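Local coordinates for protein F01G10.3, confirmed by transcript evidence (Caenorhabditis elegans, PDB 3K6J) that probably acts as an NAD+-dependent (3S)-3-hydroxyacyl-CoA dehydrogenase within a multifunctional enzyme, and carries a bound zinc ion, at residues N55-I60 / I71-A76; L82-R85 / R89-Q92; K250-Y255 / N299-E304; E369-I374 / D435-A440; G394-S399 / M403-T408. All blocks are in the same frame, centred on the assembly; numbering follows the deposited sequence.

Interaction 1 of 5, residues N55-I60 / I71-A76; sequences NSVAII and ICFGLA
Strand 56-60 runs beneath the last turn of helix 64-75, the two backbones coming nearest at V57 and F73, whose CA atoms lie 7.6 Å apart, and only side chains bridge the gap. F73 is the single residue that the helical segment sends down, and its ring lands on V57. The two methyls of V57 share the work. CG1 sits over the centre of one face of the F73 ring, 4.1 Å from the centroid and 8° off the normal, a CH-pi contact made nearly along the perpendicular. CG2 reaches the same ring nearer its rim, 3.8 Å from F73 CD1. With CG1 anti to the backbone N (chi1 170°), both branches of V57 face the aromatic, and the two side chains cross at about a right angle. Two residues along the strand, on the same side of the sheet, I59 adds a lighter touch: its CD1 lies 4.2 Å from F73 CD2, approaching the ring obliquely. The contact is wholly apolar and all three residues are buried. L133 and T80 of the flanking strands, and I222 of a loop, also pack against F73. V57 is itself hydrogen-bonded through its backbone to E79 and F81 of the adjoining strand. Strand 56-60, helix 64-75 and strand 79-83 form a beta-alpha-beta unit of the Rossmann fold, whose glycine-rich turn, a GxGxxG pattern beside I59, is consistent with NAD+ binding.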
# COMPACT_ATOMS: atom_id res chain seq x y z
N ASN A 55 -12.76 -10.30 -19.79
CA ASN A 55 -14.23 -10.11 -19.68
C ASN A 55 -14.85 -10.81 -18.49
O ASN A 55 -16.01 -10.60 -18.16
CB ASN A 55 -14.93 -10.56 -20.98
CG ASN A 55 -14.74 -9.57 -22.12
OD1 ASN A 55 -14.19 -9.91 -23.17
ND2 ASN A 55 -15.15 -8.33 -21.90
N SER A 56 -14.04 -11.65 -17.86
CA SER A 56 -14.51 -12.52 -16.82
C SER A 56 -13.35 -12.86 -15.90
O SER A 56 -12.30 -13.25 -16.37
CB SER A 56 -15.04 -13.79 -17.44
OG SER A 56 -15.79 -14.46 -16.48
N VAL A 57 -13.56 -12.74 -14.60
CA VAL A 57 -12.49 -12.96 -13.61
C VAL A 57 -12.93 -13.94 -12.52
O VAL A 57 -14.12 -14.08 -12.27
CB VAL A 57 -12.03 -11.62 -12.99
CG1 VAL A 57 -11.10 -11.84 -11.80
CG2 VAL A 57 -11.32 -10.77 -14.06
N ALA A 58 -11.97 -14.62 -11.90
CA ALA A 58 -12.25 -15.43 -10.75
C ALA A 58 -11.22 -15.15 -9.68
O ALA A 58 -10.05 -14.97 -9.96
CB ALA A 58 -12.30 -16.96 -11.09
N ILE A 59 -11.70 -15.06 -8.45
CA ILE A 59 -10.87 -14.82 -7.30
C ILE A 59 -11.10 -16.04 -6.40
O ILE A 59 -12.25 -16.32 -5.99
CB ILE A 59 -11.29 -13.55 -6.53
CG1 ILE A 59 -11.25 -12.27 -7.43
CG2 ILE A 59 -10.48 -13.42 -5.24
CD1 ILE A 59 -9.83 -11.78 -7.81
N ILE A 60 -10.03 -16.77 -6.11
CA ILE A 60 -10.18 -17.98 -5.31
C ILE A 60 -9.79 -17.70 -3.88
O ILE A 60 -8.66 -17.24 -3.61
CB ILE A 60 -9.37 -19.16 -5.91
CG1 ILE A 60 -9.70 -19.31 -7.40
CG2 ILE A 60 -9.68 -20.48 -5.19
CD1 ILE A 60 -8.73 -20.24 -8.14
N ILE A 71 -14.52 -7.39 -5.06
CA ILE A 71 -15.26 -6.14 -5.01
C ILE A 71 -14.76 -5.18 -6.11
O ILE A 71 -15.56 -4.62 -6.87
CB ILE A 71 -15.17 -5.50 -3.61
CG1 ILE A 71 -16.07 -6.25 -2.61
CG2 ILE A 71 -15.53 -4.00 -3.65
CD1 ILE A 71 -15.97 -5.68 -1.19
N CYS A 72 -13.44 -5.02 -6.18
CA CYS A 72 -12.82 -4.14 -7.14
C CYS A 72 -13.20 -4.52 -8.58
O CYS A 72 -13.56 -3.67 -9.37
CB CYS A 72 -11.30 -4.18 -6.98
SG CYS A 72 -10.72 -3.29 -5.53
N PHE A 73 -13.09 -5.81 -8.92
CA PHE A 73 -13.47 -6.24 -10.27
C PHE A 73 -14.99 -6.08 -10.52
O PHE A 73 -15.41 -5.68 -11.60
CB PHE A 73 -13.01 -7.68 -10.54
CG PHE A 73 -11.56 -7.79 -10.86
CD1 PHE A 73 -11.09 -7.52 -12.15
CD2 PHE A 73 -10.64 -8.16 -9.87
CE1 PHE A 73 -9.74 -7.61 -12.45
CE2 PHE A 73 -9.27 -8.27 -10.16
CZ PHE A 73 -8.82 -8.01 -11.45
N GLY A 74 -15.80 -6.42 -9.52
CA GLY A 74 -17.23 -6.31 -9.65
C GLY A 74 -17.70 -4.87 -9.83
O GLY A 74 -18.62 -4.62 -10.60
N LEU A 75 -17.05 -3.94 -9.12
CA LEU A 75 -17.39 -2.52 -9.17
C LEU A 75 -17.19 -1.97 -10.59
O LEU A 75 -17.86 -1.04 -11.00
CB LEU A 75 -16.54 -1.75 -8.16
CG LEU A 75 -16.81 -0.25 -7.87
CD1 LEU A 75 -18.26 0.00 -7.39
CD2 LEU A 75 -15.83 0.30 -6.82
N ALA A 76 -16.25 -2.57 -11.32
CA ALA A 76 -15.94 -2.13 -12.66
C ALA A 76 -16.90 -2.70 -13.73
O ALA A 76 -16.74 -2.41 -14.90
CB ALA A 76 -14.51 -2.49 -13.00

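Interaction 2 of 5, residues L82-R85 / R89-Q92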
# COMPACT_ATOMS: atom_id res chain seq x y z
N LEU A 82 -16.38 -15.37 -7.12
CA LEU A 82 -15.63 -15.46 -5.89
C LEU A 82 -15.79 -16.90 -5.39
O LEU A 82 -16.86 -17.31 -4.94
CB LEU A 82 -16.11 -14.39 -4.91
CG LEU A 82 -15.43 -14.31 -3.54
CD1 LEU A 82 -13.92 -14.18 -3.65
CD2 LEU A 82 -16.07 -13.16 -2.75
N VAL A 83 -14.72 -17.67 -5.52
CA VAL A 83 -14.74 -19.12 -5.28
C VAL A 83 -14.25 -19.40 -3.88
O VAL A 83 -13.08 -19.18 -3.57
CB VAL A 83 -13.89 -19.86 -6.33
CG1 VAL A 83 -13.94 -21.39 -6.11
CG2 VAL A 83 -14.33 -19.46 -7.77
N VAL A 84 -15.16 -19.88 -3.04
CA VAL A 84 -14.90 -20.00 -1.61
C VAL A 84 -15.31 -21.39 -1.06
O VAL A 84 -16.07 -22.09 -1.69
CB VAL A 84 -15.69 -18.91 -0.85
CG1 VAL A 84 -15.31 -17.50 -1.37
CG2 VAL A 84 -17.21 -19.14 -1.00
N ARG A 85 -14.82 -21.77 0.11
CA ARG A 85 -15.25 -23.03 0.75
C ARG A 85 -16.68 -22.96 1.28
O ARG A 85 -17.45 -23.91 1.16
CB ARG A 85 -14.31 -23.44 1.89
CG ARG A 85 -12.83 -23.43 1.55
CD ARG A 85 -12.18 -22.35 2.34
NE ARG A 85 -11.59 -22.86 3.56
CZ ARG A 85 -10.93 -22.11 4.43
NH1 ARG A 85 -10.79 -20.80 4.21
NH2 ARG A 85 -10.40 -22.65 5.52
N ARG A 89 -21.16 -18.39 4.64
CA ARG A 89 -20.32 -17.54 5.48
C ARG A 89 -19.78 -16.37 4.64
O ARG A 89 -19.71 -15.25 5.13
CB ARG A 89 -19.16 -18.31 6.09
CG ARG A 89 -18.25 -17.45 6.97
CD ARG A 89 -17.09 -18.25 7.56
NE ARG A 89 -17.57 -19.49 8.17
CZ ARG A 89 -17.52 -19.76 9.48
NH1 ARG A 89 -18.00 -20.91 9.92
NH2 ARG A 89 -16.99 -18.89 10.33
N CYS A 90 -19.44 -16.64 3.38
CA CYS A 90 -18.90 -15.61 2.50
C CYS A 90 -19.87 -14.44 2.32
O CYS A 90 -19.49 -13.30 2.58
CB CYS A 90 -18.47 -16.19 1.15
SG CYS A 90 -17.64 -14.95 0.09
N LYS A 91 -21.10 -14.72 1.91
CA LYS A 91 -22.15 -13.69 1.80
C LYS A 91 -22.36 -12.91 3.10
O LYS A 91 -22.63 -11.71 3.08
CB LYS A 91 -23.46 -14.28 1.34
CG LYS A 91 -23.41 -14.90 -0.04
CD LYS A 91 -24.77 -15.36 -0.53
CE LYS A 91 -24.60 -16.36 -1.66
NZ LYS A 91 -25.69 -16.22 -2.65
N GLN A 92 -22.21 -13.61 4.23
CA GLN A 92 -22.27 -12.97 5.55
C GLN A 92 -21.07 -12.05 5.78
O GLN A 92 -21.24 -10.90 6.18
CB GLN A 92 -22.43 -14.02 6.68
CG GLN A 92 -23.86 -14.68 6.65
CD GLN A 92 -24.05 -15.98 7.48
OE1 GLN A 92 -25.15 -16.57 7.49
NE2 GLN A 92 -22.99 -16.44 8.17
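L82, V84 and C90 meet with no flat group among them, so there is no ring face or edge to cover: the contact consists of branched aliphatic methyls gathered about one sulfur. C90 SG touches L82 CD2 at 3.7 Å and V84 CG1 at 3.8 Å, so the thiol reaches both residues, which stand two apart on the same side of the extended chain. The remaining methyl of V84 goes to the stem of the cysteine, V84 CG2 lying 3.9 Å from C90 CB. The torsions bring this about: SG of C90 is anti to its backbone N (chi1 -174°), and V84, with CG1 beside its own N and CG2 in the more hindered place between N and the carbonyl carbon (chi1 -58°), offers both branches to the helix. Strand 79-83 here gives way to helix 87-103 after a short turn, the second strand-to-helix connection of the Rossmann fold, and C90 packs the first part of that helix onto the end of the strand. The CA atoms of V84 and C90 approach to 7.2 Å, and no hydrogen bond links the two segments. I121 of the neighbouring edge strand 119-122 packs against both V84 and C90, and L119 against L82, extending the buried apolar layer. V83, on the alternate side of its strand, turns instead to F125 and L128.

Interaction 3 of 5, residues K250-Y255 / N299-E304; sequences KLMYEY and NPIEKE
Y253 and I301 form the close-packed part of this meeting between the end of helix 234-253 and the start of helix 300-307. I301 CG1 lies 3.5 Å from Y253 CB and reaches the edge of the tyrosine ring near its plane, while I301 CD1 comes within 3.7 Å of the same CB. The other branch, I301 CG2, meets the terminal methyl M252 CE at 3.9 Å, so the isoleucine is gripped from two consecutive residues. CG of Y253 stands between its backbone N and carbonyl carbon (chi1 63°), which folds the ring back over K250 CA on one face. Toward the looser, more exposed side the ring runs past N299, the N-cap residue, with N299 CB 3.7 Å from Y253 CE1; P300 beyond is exposed and adds little. N299 N also donates to E302 OE2 at 3.2 Å, on the anti side of the carboxylate, as in one half of a capping box; K291 forms a salt bridge with that same oxygen. On the buried side, I301 continues onto M335 and I339 of helix 333-341, and M252 onto I339 and onto I262 of helix 259-269.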
# COMPACT_ATOMS: atom_id res chain seq x y z
N LYS A 250 8.14 12.46 16.90
CA LYS A 250 9.03 13.48 17.47
C LYS A 250 8.31 14.83 17.58
O LYS A 250 8.55 15.58 18.53
CB LYS A 250 10.30 13.65 16.65
CG LYS A 250 11.36 12.59 16.88
CD LYS A 250 12.53 12.77 15.90
CE LYS A 250 13.50 11.60 15.92
NZ LYS A 250 14.44 11.69 14.77
N LEU A 251 7.43 15.12 16.62
CA LEU A 251 6.67 16.36 16.63
C LEU A 251 5.81 16.48 17.89
O LEU A 251 5.51 17.59 18.35
CB LEU A 251 5.79 16.48 15.39
CG LEU A 251 6.52 16.76 14.07
CD1 LEU A 251 5.56 16.61 12.88
CD2 LEU A 251 7.21 18.13 14.05
N MET A 252 5.42 15.34 18.45
CA MET A 252 4.59 15.30 19.64
C MET A 252 5.43 15.41 20.92
O MET A 252 5.16 16.27 21.75
CB MET A 252 3.70 14.05 19.68
CG MET A 252 2.51 14.08 18.73
SD MET A 252 1.49 12.62 18.89
CE MET A 252 2.70 11.31 18.64
N TYR A 253 6.43 14.55 21.08
CA TYR A 253 7.18 14.52 22.33
C TYR A 253 8.33 15.52 22.47
O TYR A 253 8.64 15.93 23.58
CB TYR A 253 7.61 13.10 22.75
CG TYR A 253 8.55 12.38 21.82
CD1 TYR A 253 8.08 11.38 20.97
CD2 TYR A 253 9.92 12.68 21.80
CE1 TYR A 253 8.94 10.70 20.12
CE2 TYR A 253 10.79 12.01 20.94
CZ TYR A 253 10.28 11.02 20.11
OH TYR A 253 11.12 10.34 19.25
N GLU A 254 8.95 15.92 21.35
CA GLU A 254 10.03 16.90 21.39
C GLU A 254 9.52 18.32 21.18
O GLU A 254 10.10 19.28 21.71
CB GLU A 254 11.12 16.59 20.36
CG GLU A 254 12.14 15.57 20.83
CD GLU A 254 13.02 15.10 19.70
OE1 GLU A 254 13.45 13.92 19.74
OE2 GLU A 254 13.27 15.89 18.77
N TYR A 255 8.46 18.44 20.39
CA TYR A 255 7.79 19.72 20.16
C TYR A 255 6.42 19.55 20.77
O TYR A 255 6.13 18.51 21.36
CB TYR A 255 7.73 20.03 18.66
CG TYR A 255 9.10 19.96 17.99
CD1 TYR A 255 9.87 21.11 17.81
CD2 TYR A 255 9.63 18.74 17.58
CE1 TYR A 255 11.13 21.04 17.21
CE2 TYR A 255 10.89 18.66 16.98
CZ TYR A 255 11.63 19.81 16.80
OH TYR A 255 12.89 19.74 16.21
N ASN A 299 9.21 5.00 22.63
CA ASN A 299 9.32 6.43 22.94
C ASN A 299 8.25 6.87 23.95
O ASN A 299 7.22 6.20 24.07
CB ASN A 299 9.32 7.31 21.67
CG ASN A 299 7.95 7.39 20.99
OD1 ASN A 299 7.79 6.98 19.83
ND2 ASN A 299 6.96 7.93 21.68
N PRO A 300 8.50 7.97 24.68
CA PRO A 300 7.60 8.45 25.74
C PRO A 300 6.09 8.38 25.41
O PRO A 300 5.29 8.06 26.29
CB PRO A 300 8.04 9.90 25.94
CG PRO A 300 9.50 9.89 25.60
CD PRO A 300 9.74 8.77 24.62
N ILE A 301 5.73 8.69 24.17
CA ILE A 301 4.33 8.72 23.76
C ILE A 301 3.78 7.30 23.55
O ILE A 301 2.65 7.02 23.92
CB ILE A 301 4.12 9.58 22.48
CG1 ILE A 301 4.85 10.93 22.60
CG2 ILE A 301 2.65 9.83 22.21
CD1 ILE A 301 4.16 11.94 23.51
N GLU A 302 4.60 6.43 22.97
CA GLU A 302 4.26 5.01 22.78
C GLU A 302 4.18 4.28 24.11
O GLU A 302 3.22 3.53 24.37
CB GLU A 302 5.32 4.34 21.92
CG GLU A 302 5.31 4.72 20.47
CD GLU A 302 6.43 4.04 19.69
OE1 GLU A 302 6.27 3.86 18.46
OE2 GLU A 302 7.45 3.68 20.31
N LYS A 303 5.21 4.49 24.94
CA LYS A 303 5.35 3.92 26.29
C LYS A 303 4.04 4.05 27.05
O LYS A 303 3.45 3.05 27.47
CB LYS A 303 6.46 4.67 27.04
CG LYS A 303 7.60 3.82 27.61
CD LYS A 303 8.75 4.74 28.09
CE LYS A 303 10.14 4.09 27.94
NZ LYS A 303 10.44 3.11 29.02
N GLU A 304 3.59 5.30 27.20
CA GLU A 304 2.39 5.64 27.95
C GLU A 304 1.10 5.18 27.26
O GLU A 304 0.22 4.61 27.91
CB GLU A 304 2.35 7.15 28.26
CG GLU A 304 1.24 7.59 29.25
CD GLU A 304 1.47 7.14 30.71
OE1 GLU A 304 2.57 7.40 31.26
OE2 GLU A 304 0.54 6.54 31.31

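Interaction 4 of 5, residues E369-I374 / D435-A440; sequences EGYRCI and DALKTA
Just ahead of A436 and L437, which receive Y371, the carbonyl D435 O is held twice: T439 N donates to it at 2.7 Å, the ordinary helical bond, and T439 OG1 at 3.1 Å from above the carbonyl plane. This ties down the helix's first turn. The contact itself is built on the Y371 ring. L437 CA stands over one face, 4.1 Å from the ring centroid and 22° off the normal, and L437 CG follows at 3.7 Å from Y371 CD1. On the same side of the ring but toward its CD2 rim, Y371 CD2 lies 3.6 Å from A436 O, an oblique approach, and further out A440 CB is 3.9 Å from the phenolic OH. In the mainly helical part of the chain this packing joins the short C-terminal helix 435-440 nearly perpendicularly to the long helix 355-375, their local axes 8.3 Å apart at an angle of 101°; A436 and A440, one turn apart, leave room for the tyrosine laid along them. CG of Y371 is anti to its carbonyl carbon (chi1 -81°), which carries the ring out across helix 435-440. A phenylalanine here could still lie on L437 but would probably leave W395 NE1, the hydrogen-bond partner of Y371 OH, without its mate. A436 N is also hydrogen-bonded to E375 OE1. L411 packs against both Y371 and A440.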
# COMPACT_ATOMS: atom_id res chain seq x y z
N GLU A 369 15.43 8.03 3.03
CA GLU A 369 15.29 6.58 3.20
C GLU A 369 14.95 5.83 1.89
O GLU A 369 15.46 4.74 1.64
CB GLU A 369 14.24 6.25 4.28
CG GLU A 369 14.02 4.75 4.49
CD GLU A 369 15.27 4.03 5.04
OE1 GLU A 369 15.31 2.79 4.98
OE2 GLU A 369 16.21 4.70 5.51
N GLY A 370 14.11 6.41 1.06
CA GLY A 370 13.90 5.85 -0.27
C GLY A 370 15.21 5.68 -1.02
O GLY A 370 15.47 4.63 -1.61
N TYR A 371 16.05 6.73 -1.02
CA TYR A 371 17.34 6.64 -1.72
C TYR A 371 18.26 5.61 -1.07
O TYR A 371 18.98 4.90 -1.74
CB TYR A 371 17.99 8.02 -1.81
CG TYR A 371 17.40 8.80 -2.95
CD1 TYR A 371 16.46 9.80 -2.74
CD2 TYR A 371 17.74 8.50 -4.25
CE1 TYR A 371 15.91 10.49 -3.81
CE2 TYR A 371 17.20 9.18 -5.32
CZ TYR A 371 16.29 10.16 -5.10
OH TYR A 371 15.77 10.82 -6.19
N ARG A 372 18.17 5.50 0.24
CA ARG A 372 18.81 4.42 0.98
C ARG A 372 18.37 3.04 0.45
O ARG A 372 19.22 2.18 0.22
CB ARG A 372 18.46 4.59 2.46
CG ARG A 372 19.53 4.16 3.42
CD ARG A 372 20.75 5.00 3.27
NE ARG A 372 20.98 5.88 4.40
CZ ARG A 372 22.11 6.58 4.57
NH1 ARG A 372 23.09 6.48 3.67
NH2 ARG A 372 22.26 7.36 5.62
N CYS A 373 17.06 2.82 0.25
CA CYS A 373 16.55 1.58 -0.37
C CYS A 373 17.04 1.38 -1.80
O CYS A 373 17.39 0.26 -2.19
CB CYS A 373 15.02 1.52 -0.39
SG CYS A 373 14.29 1.41 1.21
N ILE A 374 17.02 2.45 -2.59
CA ILE A 374 17.57 2.38 -3.93
C ILE A 374 19.05 1.89 -3.92
O ILE A 374 19.38 0.85 -4.52
CB ILE A 374 17.42 3.71 -4.70
CG1 ILE A 374 15.94 4.03 -4.94
CG2 ILE A 374 18.16 3.64 -6.03
CD1 ILE A 374 15.69 5.48 -5.26
N ASP A 435 24.29 8.46 -0.35
CA ASP A 435 25.05 8.70 -1.58
C ASP A 435 24.18 8.75 -2.82
O ASP A 435 24.42 9.59 -3.69
CB ASP A 435 26.17 7.65 -1.76
CG ASP A 435 27.30 7.80 -0.73
OD1 ASP A 435 27.51 8.92 -0.23
OD2 ASP A 435 27.98 6.79 -0.42
N ALA A 436 23.16 7.89 -2.92
CA ALA A 436 22.26 7.90 -4.09
C ALA A 436 21.44 9.19 -4.17
O ALA A 436 21.06 9.63 -5.26
CB ALA A 436 21.33 6.67 -4.10
N LEU A 437 21.15 9.79 -3.03
CA LEU A 437 20.45 11.07 -3.02
C LEU A 437 21.37 12.17 -3.54
O LEU A 437 21.00 12.90 -4.47
CB LEU A 437 19.90 11.42 -1.62
CG LEU A 437 18.78 12.49 -1.58
CD1 LEU A 437 18.07 12.49 -0.22
CD2 LEU A 437 19.31 13.88 -1.88
N LYS A 438 22.57 12.28 -2.93
CA LYS A 438 23.67 13.16 -3.39
C LYS A 438 23.90 13.00 -4.88
O LYS A 438 23.96 14.00 -5.62
CB LYS A 438 24.99 12.85 -2.65
CG LYS A 438 25.09 13.33 -1.21
CD LYS A 438 25.83 12.31 -0.35
CE LYS A 438 27.35 12.52 -0.35
NZ LYS A 438 27.79 13.11 0.96
N THR A 439 23.98 11.74 -5.33
CA THR A 439 24.13 11.40 -6.75
C THR A 439 23.03 11.97 -7.62
O THR A 439 23.31 12.69 -8.57
CB THR A 439 24.28 9.87 -6.97
OG1 THR A 439 25.60 9.47 -6.57
CG2 THR A 439 24.05 9.48 -8.46
N ALA A 440 21.77 11.67 -7.29
CA ALA A 440 20.65 12.19 -8.07
C ALA A 440 20.54 13.73 -8.02
O ALA A 440 20.08 14.34 -8.98
CB ALA A 440 19.35 11.55 -7.60

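Interaction 5 of 5, residues G394-S399 / M403-T408; sequences GWPIHS and MRFGKT
M403, F405 and P396 carry most of this contact. M403 holds the backbone: its N donates to P396 O at 2.8 Å, with the donor 46° out of the carbonyl plane and an N-H...O angle of 150°. Its side chain starts across segment 394-399, where M403 CG comes within 3.1 Å of W395 O and M403 CB packs 3.9 Å from H398 CD2. The chain then bends at chi2 (62°), lifting SD above the face of the H398 imidazole, 4.7 Å from its centroid, a distant sulfur-aromatic contact. The P396 ring runs alongside the F405 side chain, in the same direction. P396 CD stands over one face of the F405 ring, offset toward the rim and 4.2 Å from the centroid, a CH-pi contact, while P396 CG rests 4.0 Å from F405 CG. G394 C lies at the ring's edge, near its plane, beside CE1. An alanine at F405 would probably open a gap beside P396 and G394 and take away the CH-pi partner of P396 CD on that side. Water 1 donates to R404 O at 2.8 Å and accepts a weak bond from W395 N. P396 continues onto L411, I414 and V367, and M403 and H398 onto H31, the two histidine rings edge-to-face. The whole is a tight beta-hairpin, strands 397-398 and 401-402, whose arms stay in contact beyond the paired residues and settle on the surrounding helices.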
# COMPACT_ATOMS: atom_id res chain seq x y z
N GLY A 394 4.03 11.66 -4.37
CA GLY A 394 4.89 12.50 -5.18
C GLY A 394 6.37 12.16 -5.01
O GLY A 394 6.74 11.20 -4.32
N TRP A 395 7.21 12.96 -5.67
CA TRP A 395 8.67 12.84 -5.55
C TRP A 395 9.37 14.15 -5.95
O TRP A 395 8.86 14.89 -6.78
CB TRP A 395 9.18 11.67 -6.38
CG TRP A 395 10.44 11.09 -5.84
CD1 TRP A 395 11.67 11.08 -6.45
CD2 TRP A 395 10.63 10.41 -4.57
NE1 TRP A 395 12.60 10.44 -5.66
CE2 TRP A 395 11.99 10.02 -4.50
CE3 TRP A 395 9.78 10.10 -3.50
CZ2 TRP A 395 12.52 9.35 -3.40
CZ3 TRP A 395 10.30 9.41 -2.40
CH2 TRP A 395 11.67 9.05 -2.35
N PRO A 396 10.52 14.47 -5.33
CA PRO A 396 11.23 15.71 -5.67
C PRO A 396 11.84 15.71 -7.08
O PRO A 396 12.19 16.76 -7.61
CB PRO A 396 12.35 15.78 -4.64
CG PRO A 396 11.94 14.90 -3.54
CD PRO A 396 11.04 13.85 -4.10
N ILE A 397 11.94 14.52 -7.68
CA ILE A 397 12.58 14.32 -8.97
C ILE A 397 11.75 13.32 -9.79
O ILE A 397 11.20 12.36 -9.23
CB ILE A 397 14.04 13.82 -8.75
CG1 ILE A 397 14.99 15.03 -8.75
CG2 ILE A 397 14.46 12.81 -9.81
CD1 ILE A 397 16.48 14.72 -8.83
N HIS A 398 11.63 13.58 -11.09
CA HIS A 398 10.95 12.67 -12.02
C HIS A 398 11.78 12.51 -13.28
O HIS A 398 12.91 12.98 -13.33
CB HIS A 398 9.49 13.10 -12.30
CG HIS A 398 9.33 14.33 -13.13
ND1 HIS A 398 8.42 14.41 -14.17
CD2 HIS A 398 9.95 15.53 -13.09
CE1 HIS A 398 8.50 15.60 -14.74
NE2 HIS A 398 9.42 16.30 -14.10
N SER A 399 11.24 11.83 -14.29
CA SER A 399 12.01 11.57 -15.52
C SER A 399 12.39 12.86 -16.24
O SER A 399 13.44 12.92 -16.89
CB SER A 399 11.25 10.64 -16.46
OG SER A 399 10.07 11.24 -16.93
N MET A 403 11.08 18.26 -9.63
CA MET A 403 9.63 18.21 -9.53
C MET A 403 9.21 19.01 -8.32
O MET A 403 9.89 18.97 -7.29
CB MET A 403 9.16 16.74 -9.45
CG MET A 403 7.67 16.52 -9.18
SD MET A 403 6.53 17.17 -10.44
CE MET A 403 5.08 17.54 -9.46
N ARG A 404 8.12 19.75 -8.43
CA ARG A 404 7.56 20.44 -7.27
C ARG A 404 7.22 19.40 -6.20
O ARG A 404 6.48 18.43 -6.45
CB ARG A 404 6.32 21.23 -7.66
CG ARG A 404 5.90 22.29 -6.62
CD ARG A 404 4.48 22.85 -6.89
NE ARG A 404 4.10 22.87 -8.31
CZ ARG A 404 4.48 23.80 -9.20
NH1 ARG A 404 5.25 24.82 -8.84
NH2 ARG A 404 4.07 23.70 -10.46
N PHE A 405 7.80 19.58 -5.02
CA PHE A 405 7.54 18.72 -3.88
C PHE A 405 7.37 19.62 -2.68
O PHE A 405 8.33 19.98 -2.00
CB PHE A 405 8.70 17.72 -3.70
CG PHE A 405 8.46 16.68 -2.63
CD1 PHE A 405 7.72 15.53 -2.91
CD2 PHE A 405 9.00 16.84 -1.35
CE1 PHE A 405 7.51 14.56 -1.94
CE2 PHE A 405 8.78 15.87 -0.36
CZ PHE A 405 8.04 14.73 -0.66
N GLY A 406 6.12 20.02 -2.44
CA GLY A 406 5.81 21.05 -1.45
C GLY A 406 6.40 22.38 -1.87
O GLY A 406 6.25 22.79 -3.03
N LYS A 407 7.07 23.05 -0.94
CA LYS A 407 7.68 24.35 -1.22
C LYS A 407 9.15 24.19 -1.66
O LYS A 407 10.02 24.96 -1.24
CB LYS A 407 7.58 25.27 0.02
CG LYS A 407 6.18 25.76 0.37
CD LYS A 407 5.89 27.15 -0.16
CE LYS A 407 4.41 27.52 -0.02
NZ LYS A 407 3.62 27.08 -1.22
N THR A 408 9.41 23.17 -2.49
CA THR A 408 10.74 22.93 -3.07
C THR A 408 10.63 22.21 -4.42
O THR A 408 9.53 21.82 -4.83
CB THR A 408 11.69 22.19 -2.08
OG1 THR A 408 13.05 22.49 -2.40
CG2 THR A 408 11.50 20.67 -2.10
O HOH W 1 5.65 15.79 -5.82

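Overall arrangement
Interactions 1 and 2 follow one another along the chain in the Rossmann part, their centres 14 Å apart on neighbouring strands of one sheet, where I59 O probably accepts a hydrogen bond from V83 N (2.9 Å). Interactions 3, 4 and 5 come later, in the mainly helical part; the centre of interaction 3 is about 44 Å from that of interaction 1. Interaction 5 is nested within the chain loop closed by interaction 4, their centres 15 Å apart, and the two touch where A440 O packs 3.6 Å from I397 CD1. The centres of interactions 3 and 4 are about 28 Å apart. Two contacts thus lie in the probable NAD+-binding Rossmann region and three in the separate, mainly helical region.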